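Local coordinates for Peptide/nickel transport system substrate-binding protein (Listeria monocytogenes serotype 1/2a, PDB 5KZT) that binds peptides and probably delivers them to a membrane transporter as the substrate-binding component of an oligopeptide uptake system, at residues L196-G201 with K205-K210; S27-K32 with E179-N184; V245-L250 with P517-K522. All blocks are in the same frame, centred on the assembly; numbering follows the deposited sequence.

Contact 1: L196-G201 with K205-K210; sequences LKDWTG and KWTYVK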
loop_
_atom_site.group_PDB
_atom_site.type_symbol
_atom_site.label_atom_id
_atom_site.label_comp_id
_atom_site.label_asym_id
_atom_site.label_seq_id
_atom_site.Cartn_x
_atom_site.Cartn_y
_atom_site.Cartn_z
ATOM N N LEU A 196 12.698 -6.734 15.188
ATOM C CA LEU A 196 12.164 -5.450 15.653
ATOM C C LEU A 196 12.317 -5.346 17.162
ATOM O O LEU A 196 12.028 -6.294 17.874
ATOM C CB LEU A 196 10.692 -5.252 15.261
ATOM C CG LEU A 196 10.086 -3.851 15.388
ATOM C CD1 LEU A 196 10.686 -2.902 14.355
ATOM C CD2 LEU A 196 8.579 -3.867 15.217
ATOM N N LYS A 197 12.794 -4.196 17.631
ATOM C CA LYS A 197 12.937 -3.901 19.053
ATOM C C LYS A 197 12.376 -2.514 19.309
ATOM O O LYS A 197 12.240 -1.716 18.385
ATOM C CB LYS A 197 14.417 -3.880 19.482
ATOM C CG LYS A 197 15.171 -5.180 19.329
ATOM C CD LYS A 197 14.693 -6.234 20.322
ATOM C CE LYS A 197 15.548 -7.496 20.280
ATOM N NZ LYS A 197 14.702 -8.716 20.330
ATOM N N ASP A 198 12.072 -2.255 20.579
ATOM C CA ASP A 198 11.749 -0.920 21.106
ATOM C C ASP A 198 10.422 -0.341 20.626
ATOM O O ASP A 198 10.180 0.840 20.818
ATOM C CB ASP A 198 12.880 0.085 20.809
ATOM C CG ASP A 198 14.240 -0.415 21.259
ATOM O OD1 ASP A 198 14.347 -0.862 22.403
ATOM O OD2 ASP A 198 15.203 -0.339 20.484
ATOM N N TRP A 199 9.565 -1.155 20.013
ATOM C CA TRP A 199 8.270 -0.678 19.559
ATOM C C TRP A 199 7.271 -1.116 20.617
ATOM O O TRP A 199 7.101 -2.328 20.837
ATOM C CB TRP A 199 7.920 -1.249 18.178
ATOM C CG TRP A 199 6.623 -0.763 17.657
ATOM C CD1 TRP A 199 6.235 0.537 17.512
ATOM C CD2 TRP A 199 5.518 -1.559 17.241
ATOM N NE1 TRP A 199 4.956 0.599 17.017
ATOM C CE2 TRP A 199 4.497 -0.674 16.823
ATOM C CE3 TRP A 199 5.299 -2.939 17.142
ATOM C CZ2 TRP A 199 3.251 -1.126 16.342
ATOM C CZ3 TRP A 199 4.047 -3.395 16.666
ATOM C CH2 TRP A 199 3.046 -2.477 16.270
ATOM N N THR A 200 6.604 -0.138 21.240
ATOM C CA THR A 200 5.572 -0.380 22.274
ATOM C C THR A 200 4.196 -0.627 21.705
ATOM O O THR A 200 3.279 -0.960 22.460
ATOM C CB THR A 200 5.412 0.810 23.285
ATOM O OG1 THR A 200 4.688 1.926 22.698
ATOM C CG2 THR A 200 6.741 1.267 23.774
ATOM N N GLY A 201 4.037 -0.439 20.394
ATOM C CA GLY A 201 2.726 -0.461 19.759
ATOM C C GLY A 201 2.194 0.904 19.375
ATOM O O GLY A 201 1.416 1.020 18.434
ATOM N N LYS A 205 9.267 5.714 17.963
ATOM C CA LYS A 205 10.565 5.157 17.640
ATOM C C LYS A 205 10.471 3.645 17.585
ATOM O O LYS A 205 9.622 3.029 18.241
ATOM C CB LYS A 205 11.603 5.601 18.678
ATOM C CG LYS A 205 11.808 7.096 18.633
ATOM C CD LYS A 205 12.963 7.630 19.461
ATOM C CE LYS A 205 12.828 9.141 19.572
ATOM N NZ LYS A 205 14.117 9.810 19.352
ATOM N N TRP A 206 11.304 3.057 16.752
ATOM C CA TRP A 206 11.496 1.626 16.737
ATOM C C TRP A 206 12.827 1.334 16.075
ATOM O O TRP A 206 13.432 2.224 15.459
ATOM C CB TRP A 206 10.349 0.898 16.022
ATOM C CG TRP A 206 10.045 1.371 14.635
ATOM C CD1 TRP A 206 10.581 0.898 13.480
ATOM C CD2 TRP A 206 9.100 2.388 14.249
ATOM N NE1 TRP A 206 10.048 1.555 12.407
ATOM C CE2 TRP A 206 9.133 2.469 12.845
ATOM C CE3 TRP A 206 8.227 3.219 14.953
ATOM C CZ2 TRP A 206 8.330 3.359 12.119
ATOM C CZ3 TRP A 206 7.421 4.103 14.240
ATOM C CH2 TRP A 206 7.486 4.171 12.831
ATOM N N THR A 207 13.265 0.080 16.208
ATOM C CA THR A 207 14.623 -0.327 15.877
ATOM C C THR A 207 14.639 -1.676 15.170
ATOM O O THR A 207 13.905 -2.580 15.549
ATOM C CB THR A 207 15.468 -0.454 17.159
ATOM O OG1 THR A 207 15.244 0.688 17.973
ATOM C CG2 THR A 207 16.945 -0.557 16.854
ATOM N N TYR A 208 15.483 -1.793 14.147
ATOM C CA TYR A 208 15.755 -3.062 13.503
ATOM C C TYR A 208 17.125 -3.467 13.962
ATOM O O TYR A 208 18.044 -2.642 13.929
ATOM C CB TYR A 208 15.754 -2.917 11.984
ATOM C CG TYR A 208 14.426 -2.491 11.389
ATOM C CD1 TYR A 208 13.378 -3.400 11.258
ATOM C CD2 TYR A 208 14.213 -1.181 10.943
ATOM C CE1 TYR A 208 12.171 -3.026 10.719
ATOM C CE2 TYR A 208 12.996 -0.807 10.386
ATOM C CZ TYR A 208 11.988 -1.749 10.271
ATOM O OH TYR A 208 10.803 -1.375 9.726
ATOM N N VAL A 209 17.281 -4.717 14.391
ATOM C CA VAL A 209 18.602 -5.220 14.754
ATOM C C VAL A 209 18.856 -6.471 13.946
ATOM O O VAL A 209 17.956 -7.292 13.780
ATOM C CB VAL A 209 18.737 -5.502 16.267
ATOM C CG1 VAL A 209 20.157 -5.929 16.595
ATOM C CG2 VAL A 209 18.419 -4.246 17.073
ATOM N N LYS A 210 20.081 -6.600 13.425
ATOM C CA LYS A 210 20.456 -7.776 12.635
ATOM C C LYS A 210 20.068 -9.063 13.373
ATOM O O LYS A 210 20.412 -9.246 14.541
ATOM C CB LYS A 210 21.963 -7.773 12.317
ATOM C CG LYS A 210 22.451 -9.032 11.608
ATOM C CD LYS A 210 23.846 -8.894 11.026
ATOM C CE LYS A 210 24.334 -10.261 10.572
ATOM N NZ LYS A 210 25.577 -10.263 9.762
#
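Lys197 and Thr207 form the hydrogen-bonded antiparallel pair that joins the two arms of a beta hairpin. The bond from Lys197 N to Thr207 O is 2.9 Å long and fairly straight at 163°, while the return bond from Thr207 N to Lys197 O, 3.0 Å, is more bent. A CA-H...O contact from Leu196 CA reaches the same Thr207 O.

One side-chain hydrogen bond extends this ladder. Thr207 OG1 donates over 2.7 Å to Asp198 OD2, which accepts through its anti lone pair, the one away from OD1. Asn203, in the turn, binds Asp198 O and Thr200 N.

Most apolar contacts centre on the Leu196 and Tyr208 face. Leu196 CG lies anti to the backbone N (chi1 -166°), which brings Leu196 CD1 to 3.9 Å from both Trp206 CD1 and Tyr208 CE1. Trp199 and Trp206 meet through their CB atoms at 3.9 Å, their rings oblique with planes 78° apart. Beside Thr207, Lys197 CG touches Val209 CG2.

The chemistry is thus mostly divided: a bond between the exposed Asp198 and the buried Thr207 joins the first residue after strand 194-197 to the middle of strand 205-210, while buried aliphatic and aromatic groups supply the rest.

Contact 2: S27-K32 with E179-N184; sequences SADSTK and EKYAQN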
loop_
_atom_site.group_PDB
_atom_site.type_symbol
_atom_site.label_atom_id
_atom_site.label_comp_id
_atom_site.label_asym_id
_atom_site.label_seq_id
_atom_site.Cartn_x
_atom_site.Cartn_y
_atom_site.Cartn_z
ATOM N N SER A 27 -0.141 -1.195 11.862
ATOM C CA SER A 27 -0.192 -2.633 12.139
ATOM C C SER A 27 1.136 -3.247 11.793
ATOM O O SER A 27 1.736 -2.883 10.787
ATOM C CB SER A 27 -1.273 -3.309 11.292
ATOM O OG SER A 27 -1.242 -4.723 11.416
ATOM N N ALA A 28 1.577 -4.202 12.610
ATOM C CA ALA A 28 2.718 -5.024 12.247
ATOM C C ALA A 28 2.345 -6.501 12.228
ATOM O O ALA A 28 3.208 -7.355 12.354
ATOM C CB ALA A 28 3.873 -4.771 13.195
ATOM N N ASP A 29 1.062 -6.792 12.059
ATOM C CA ASP A 29 0.583 -8.161 11.900
ATOM C C ASP A 29 0.677 -8.464 10.412
ATOM O O ASP A 29 -0.027 -7.842 9.629
ATOM C CB ASP A 29 -0.869 -8.241 12.423
ATOM C CG ASP A 29 -1.458 -9.664 12.367
ATOM O OD1 ASP A 29 -1.263 -10.333 11.335
ATOM O OD2 ASP A 29 -2.138 -10.091 13.344
ATOM N N SER A 30 1.533 -9.415 10.013
ATOM C CA SER A 30 1.767 -9.658 8.583
ATOM C C SER A 30 0.505 -10.106 7.828
ATOM O O SER A 30 0.414 -9.892 6.625
ATOM C CB SER A 30 2.912 -10.641 8.327
ATOM O OG SER A 30 2.690 -11.890 8.951
ATOM N N THR A 31 -0.455 -10.709 8.527
ATOM C CA THR A 31 -1.719 -11.066 7.900
ATOM C C THR A 31 -2.645 -9.870 7.704
ATOM O O THR A 31 -3.279 -9.742 6.659
ATOM C CB THR A 31 -2.459 -12.137 8.712
ATOM O OG1 THR A 31 -1.588 -13.248 8.939
ATOM C CG2 THR A 31 -3.693 -12.617 7.959
ATOM N N LYS A 32 -2.735 -9.012 8.719
ATOM C CA LYS A 32 -3.751 -7.974 8.776
ATOM C C LYS A 32 -3.279 -6.626 8.225
ATOM O O LYS A 32 -4.116 -5.836 7.769
ATOM C CB LYS A 32 -4.265 -7.800 10.208
ATOM C CG LYS A 32 -4.936 -9.025 10.788
ATOM C CD LYS A 32 -5.483 -8.727 12.174
ATOM C CE LYS A 32 -6.061 -9.974 12.784
ATOM N NZ LYS A 32 -6.516 -9.723 14.166
ATOM N N GLU A 179 -5.053 -11.964 21.693
ATOM C CA GLU A 179 -5.365 -10.629 21.150
ATOM C C GLU A 179 -4.229 -9.602 21.253
ATOM O O GLU A 179 -4.291 -8.556 20.599
ATOM C CB GLU A 179 -6.682 -10.070 21.720
ATOM C CG GLU A 179 -7.952 -10.836 21.304
ATOM C CD GLU A 179 -8.002 -11.215 19.820
ATOM O OE1 GLU A 179 -7.471 -12.300 19.455
ATOM O OE2 GLU A 179 -8.570 -10.445 19.004
ATOM N N LYS A 180 -3.189 -9.891 22.034
ATOM C CA LYS A 180 -2.000 -9.028 22.050
ATOM C C LYS A 180 -0.962 -9.359 20.947
ATOM O O LYS A 180 0.062 -8.680 20.833
ATOM C CB LYS A 180 -1.345 -9.033 23.436
ATOM C CG LYS A 180 -2.185 -8.383 24.543
ATOM C CD LYS A 180 -2.415 -6.876 24.364
ATOM C CE LYS A 180 -1.142 -6.025 24.529
ATOM N NZ LYS A 180 -1.140 -4.766 23.714
ATOM N N TYR A 181 -1.222 -10.377 20.121
ATOM C CA TYR A 181 -0.274 -10.734 19.061
ATOM C C TYR A 181 0.051 -9.523 18.179
ATOM O O TYR A 181 -0.854 -8.828 17.720
ATOM C CB TYR A 181 -0.781 -11.881 18.182
ATOM C CG TYR A 181 0.157 -12.082 17.008
ATOM C CD1 TYR A 181 1.470 -12.503 17.223
ATOM C CD2 TYR A 181 -0.223 -11.761 15.708
ATOM C CE1 TYR A 181 2.363 -12.649 16.183
ATOM C CE2 TYR A 181 0.667 -11.915 14.651
ATOM C CZ TYR A 181 1.956 -12.357 14.900
ATOM O OH TYR A 181 2.863 -12.485 13.885
ATOM N N ALA A 182 1.343 -9.281 17.960
ATOM C CA ALA A 182 1.850 -8.165 17.131
ATOM C C ALA A 182 1.459 -6.751 17.589
ATOM O O ALA A 182 1.546 -5.795 16.822
ATOM C CB ALA A 182 1.489 -8.381 15.666
ATOM N N GLN A 183 1.072 -6.596 18.845
ATOM C CA GLN A 183 0.704 -5.273 19.353
ATOM C C GLN A 183 1.926 -4.487 19.787
ATOM O O GLN A 183 1.823 -3.300 20.047
ATOM C CB GLN A 183 -0.305 -5.401 20.487
ATOM C CG GLN A 183 -1.652 -5.985 20.050
ATOM C CD GLN A 183 -2.437 -5.114 19.075
ATOM O OE1 GLN A 183 -3.241 -5.615 18.302
ATOM N NE2 GLN A 183 -2.239 -3.808 19.133
ATOM N N ASN A 184 3.064 -5.164 19.895
ATOM C CA ASN A 184 4.345 -4.540 20.190
ATOM C C ASN A 184 5.448 -5.504 19.737
ATOM O O ASN A 184 5.154 -6.642 19.358
ATOM C CB ASN A 184 4.442 -4.197 21.691
ATOM C CG ASN A 184 4.214 -5.401 22.587
ATOM O OD1 ASN A 184 4.865 -6.422 22.442
ATOM N ND2 ASN A 184 3.267 -5.292 23.504
HETATM O O HOH W 1 0.063 -4.529 14.968
HETATM O O HOH W 2 3.108 -10.381 12.037
HETATM O O HOH W 3 -2.751 -8.556 15.548
#
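Asp29 and Tyr181 both carry CG anti to the backbone N (chi1 -177° and 173°), and these torsions bring a carboxylate up to the edge of a phenol ring. Asp29 OD2 lies near the ring plane, 3.5 Å from Tyr181 CD2, with the carboxylate turned 87° from the ring. This edgewise approach sets a negatively charged oxygen against the ring hydrogens, which probably carry a slight positive charge. The methyl of Ala182 lies over one face of the same ring, offset toward its rim, and Ala182 CB is also 3.9 Å from Asp29 CA.

No direct hydrogen bond crosses the contact; three waters make the polar connections. Water 1 links Ala28 N to Ala182 O, and water 3 donates to Asp29 OD2 and Tyr181 O. Water 2 joins Ala28 O and Ser30 N to Tyr181 OH, at 2.8 Å from the hydroxyl.

Thr31 N donates to Asp29 OD1 at 2.9 Å, nearly in line with the C-O bond. A second donor to Asp29 OD1, the backbone N of Lys32, comes from above the carboxylate plane. Asp29 OD2 forms a salt bridge with Arg103 of helix 94-105, which would help to keep the acid ionised.

Asp29 N donates to Ser27 OG, so loop 27-32 combines an ST turn at Ser27 with an Asx turn and Asx motif at Asp29, and it packs through waters against the type II beta turn of Lys180 to Gln183.

Contact 3: V245-L250 with P517-K522; sequences VDRTVL and PDYTYK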
loop_
_atom_site.group_PDB
_atom_site.type_symbol
_atom_site.label_atom_id
_atom_site.label_comp_id
_atom_site.label_asym_id
_atom_site.label_seq_id
_atom_site.Cartn_x
_atom_site.Cartn_y
_atom_site.Cartn_z
ATOM N N VAL A 245 20.044 11.927 11.445
ATOM C CA VAL A 245 19.432 11.014 10.478
ATOM C C VAL A 245 20.223 11.063 9.197
ATOM O O VAL A 245 20.882 12.052 8.912
ATOM C CB VAL A 245 17.941 11.315 10.204
ATOM C CG1 VAL A 245 17.141 11.258 11.498
ATOM C CG2 VAL A 245 17.731 12.652 9.500
ATOM N N ASP A 246 20.146 9.978 8.434
ATOM C CA ASP A 246 20.917 9.799 7.210
ATOM C C ASP A 246 20.122 10.013 5.923
ATOM O O ASP A 246 20.700 10.031 4.835
ATOM C CB ASP A 246 21.535 8.408 7.206
ATOM C CG ASP A 246 22.435 8.181 8.389
ATOM O OD1 ASP A 246 23.295 9.047 8.657
ATOM O OD2 ASP A 246 22.275 7.154 9.081
ATOM N N ARG A 247 18.809 10.155 6.058
ATOM C CA ARG A 247 17.897 10.312 4.940
ATOM C C ARG A 247 16.650 11.007 5.478
ATOM O O ARG A 247 16.145 10.635 6.540
ATOM C CB ARG A 247 17.583 8.939 4.364
ATOM C CG ARG A 247 16.822 8.928 3.064
ATOM C CD ARG A 247 16.835 7.531 2.490
ATOM N NE ARG A 247 16.372 7.436 1.111
ATOM C CZ ARG A 247 15.189 6.980 0.729
ATOM N NH1 ARG A 247 14.271 6.600 1.623
ATOM N NH2 ARG A 247 14.920 6.919 -0.571
ATOM N N THR A 248 16.179 12.041 4.789
ATOM C CA THR A 248 15.025 12.795 5.259
ATOM C C THR A 248 14.120 13.247 4.108
ATOM O O THR A 248 14.584 13.728 3.087
ATOM C CB THR A 248 15.477 13.987 6.137
ATOM O OG1 THR A 248 14.342 14.596 6.764
ATOM C CG2 THR A 248 16.233 15.027 5.322
ATOM N N VAL A 249 12.818 13.143 4.322
ATOM C CA VAL A 249 11.841 13.515 3.310
ATOM C C VAL A 249 11.723 15.033 3.226
ATOM O O VAL A 249 11.679 15.699 4.255
ATOM C CB VAL A 249 10.433 12.980 3.647
ATOM C CG1 VAL A 249 9.438 13.389 2.548
ATOM C CG2 VAL A 249 10.432 11.487 3.840
ATOM N N LEU A 250 11.646 15.563 2.000
ATOM C CA LEU A 250 11.479 16.994 1.744
ATOM C C LEU A 250 10.154 17.205 1.043
ATOM O O LEU A 250 9.877 16.551 0.064
ATOM C CB LEU A 250 12.577 17.526 0.811
ATOM C CG LEU A 250 14.026 17.290 1.241
ATOM C CD1 LEU A 250 14.957 17.620 0.090
ATOM C CD2 LEU A 250 14.365 18.102 2.479
ATOM N N PRO A 517 6.054 -4.200 -0.355
ATOM C CA PRO A 517 6.719 -3.390 0.676
ATOM C C PRO A 517 7.827 -2.501 0.098
ATOM O O PRO A 517 8.602 -2.955 -0.744
ATOM C CB PRO A 517 7.315 -4.439 1.615
ATOM C CG PRO A 517 6.397 -5.622 1.484
ATOM C CD PRO A 517 5.878 -5.605 0.069
ATOM N N ASP A 518 7.889 -1.254 0.545
ATOM C CA ASP A 518 8.653 -0.216 -0.160
ATOM C C ASP A 518 10.176 -0.445 -0.263
ATOM O O ASP A 518 10.768 -0.194 -1.316
ATOM C CB ASP A 518 8.369 1.145 0.457
ATOM C CG ASP A 518 6.999 1.703 0.043
ATOM O OD1 ASP A 518 6.008 0.941 -0.070
ATOM O OD2 ASP A 518 6.900 2.924 -0.159
ATOM N N TYR A 519 10.781 -0.912 0.817
ATOM C CA TYR A 519 12.233 -1.086 0.881
ATOM C C TYR A 519 12.629 -2.461 1.368
ATOM O O TYR A 519 11.855 -3.151 2.042
ATOM C CB TYR A 519 12.866 -0.019 1.781
ATOM C CG TYR A 519 12.746 1.367 1.216
ATOM C CD1 TYR A 519 11.630 2.160 1.480
ATOM C CD2 TYR A 519 13.748 1.893 0.389
ATOM C CE1 TYR A 519 11.522 3.447 0.955
ATOM C CE2 TYR A 519 13.627 3.167 -0.164
ATOM C CZ TYR A 519 12.521 3.936 0.122
ATOM O OH TYR A 519 12.424 5.220 -0.409
ATOM N N THR A 520 13.839 -2.863 0.992
ATOM C CA THR A 520 14.481 -4.042 1.561
ATOM C C THR A 520 15.861 -3.591 2.010
ATOM O O THR A 520 16.710 -3.262 1.171
ATOM C CB THR A 520 14.581 -5.184 0.550
ATOM O OG1 THR A 520 13.259 -5.548 0.113
ATOM C CG2 THR A 520 15.277 -6.409 1.183
ATOM N N TYR A 521 16.066 -3.548 3.328
ATOM C CA TYR A 521 17.328 -3.096 3.903
ATOM C C TYR A 521 18.364 -4.206 4.047
ATOM O O TYR A 521 19.490 -3.919 4.480
ATOM C CB TYR A 521 17.112 -2.476 5.285
ATOM C CG TYR A 521 16.072 -1.390 5.336
ATOM C CD1 TYR A 521 16.032 -0.367 4.367
ATOM C CD2 TYR A 521 15.146 -1.358 6.350
ATOM C CE1 TYR A 521 15.073 0.641 4.421
ATOM C CE2 TYR A 521 14.185 -0.349 6.420
ATOM C CZ TYR A 521 14.146 0.643 5.455
ATOM O OH TYR A 521 13.162 1.610 5.541
ATOM N N LYS A 522 17.986 -5.439 3.699
ATOM C CA LYS A 522 18.787 -6.647 3.929
ATOM C C LYS A 522 20.263 -6.455 3.605
ATOM O O LYS A 522 21.084 -6.778 4.441
ATOM C CB LYS A 522 18.226 -7.823 3.123
ATOM C CG LYS A 522 18.958 -9.139 3.276
ATOM C CD LYS A 522 18.341 -10.211 2.389
ATOM C CE LYS A 522 19.260 -11.414 2.305
ATOM N NZ LYS A 522 18.630 -12.550 1.588
#
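Arg247 grips the hydroxyl of Tyr519 end-on, with both terminal nitrogens directed at one oxygen. In what is, from its family, a type 2 periplasmic-binding-protein fold, the interaction spans from strand 247-250, which pairs antiparallel with strand 491-503 in the large mixed sheet, to strand 519-520 of a small two-stranded antiparallel sheet. The bond from Arg247 NH2 to Tyr519 OH is 3.0 Å and that from Arg247 NH1 is 3.1 Å. Neither is straight, with N-H...O angles both a little over 140°, as expected when a forked donor shares a single acceptor. The hydroxyl lies at the guanidinium edge, close to its plane, whereas the tyrosine ring is turned 78° from that plane.

The backbones remain far apart, with 13.4 Å between Arg247 CA and Tyr519 CA, and the two side chains bridge that distance from opposite directions. Arg247 CG is anti to the backbone N (chi1 -171°), and the chain then runs extended as far as NE, which donates to Gln503 OE1. This further bond, to the end of strand 491-503, helps to set the guanidinium rotation. Two donated bonds at the phenol oxygen would be expected to make its own proton somewhat more acidic.

Outward from the polar centre, Leu19 of strand 16-21 and Leu510 pack on Arg247, and Tyr501 packs on Tyr519. The backbone of Tyr519 is held in turn by helix 36-45: Asn40 accepts from its N, while Asn43 and Gln44 donate to its O. Contact between the two segments is thus confined to a single buried pair, which joins separate parts of the fold by side chains alone. As a consequence of the end-on grip, Tyr519 CZ comes to 3.5 Å from Arg247 NH1.

In the fold
From the N terminus, the chain leaves strand 16-21 through loop 27-32 and enters helix 36-45; contact 2 closes a long loop when residues 179-184 return to it. Contact 1 follows as a short hairpin closure, and contact 3 then brings residues 517-522, near the C terminus, back to 245-250. The three closures run in series, neither nested nor crossed. Contacts 1 and 2 touch directly, Trp199 packing on Ala28 and Ala182, whereas contact 1 reaches contact 3 through Tyr208 and Tyr521. Contacts 2 and 3 remain about 9 Å apart at their nearest atoms. Helix 36-45 lies against both contact 1 and contact 3, relating the hairpin sheet to the C-terminal segment.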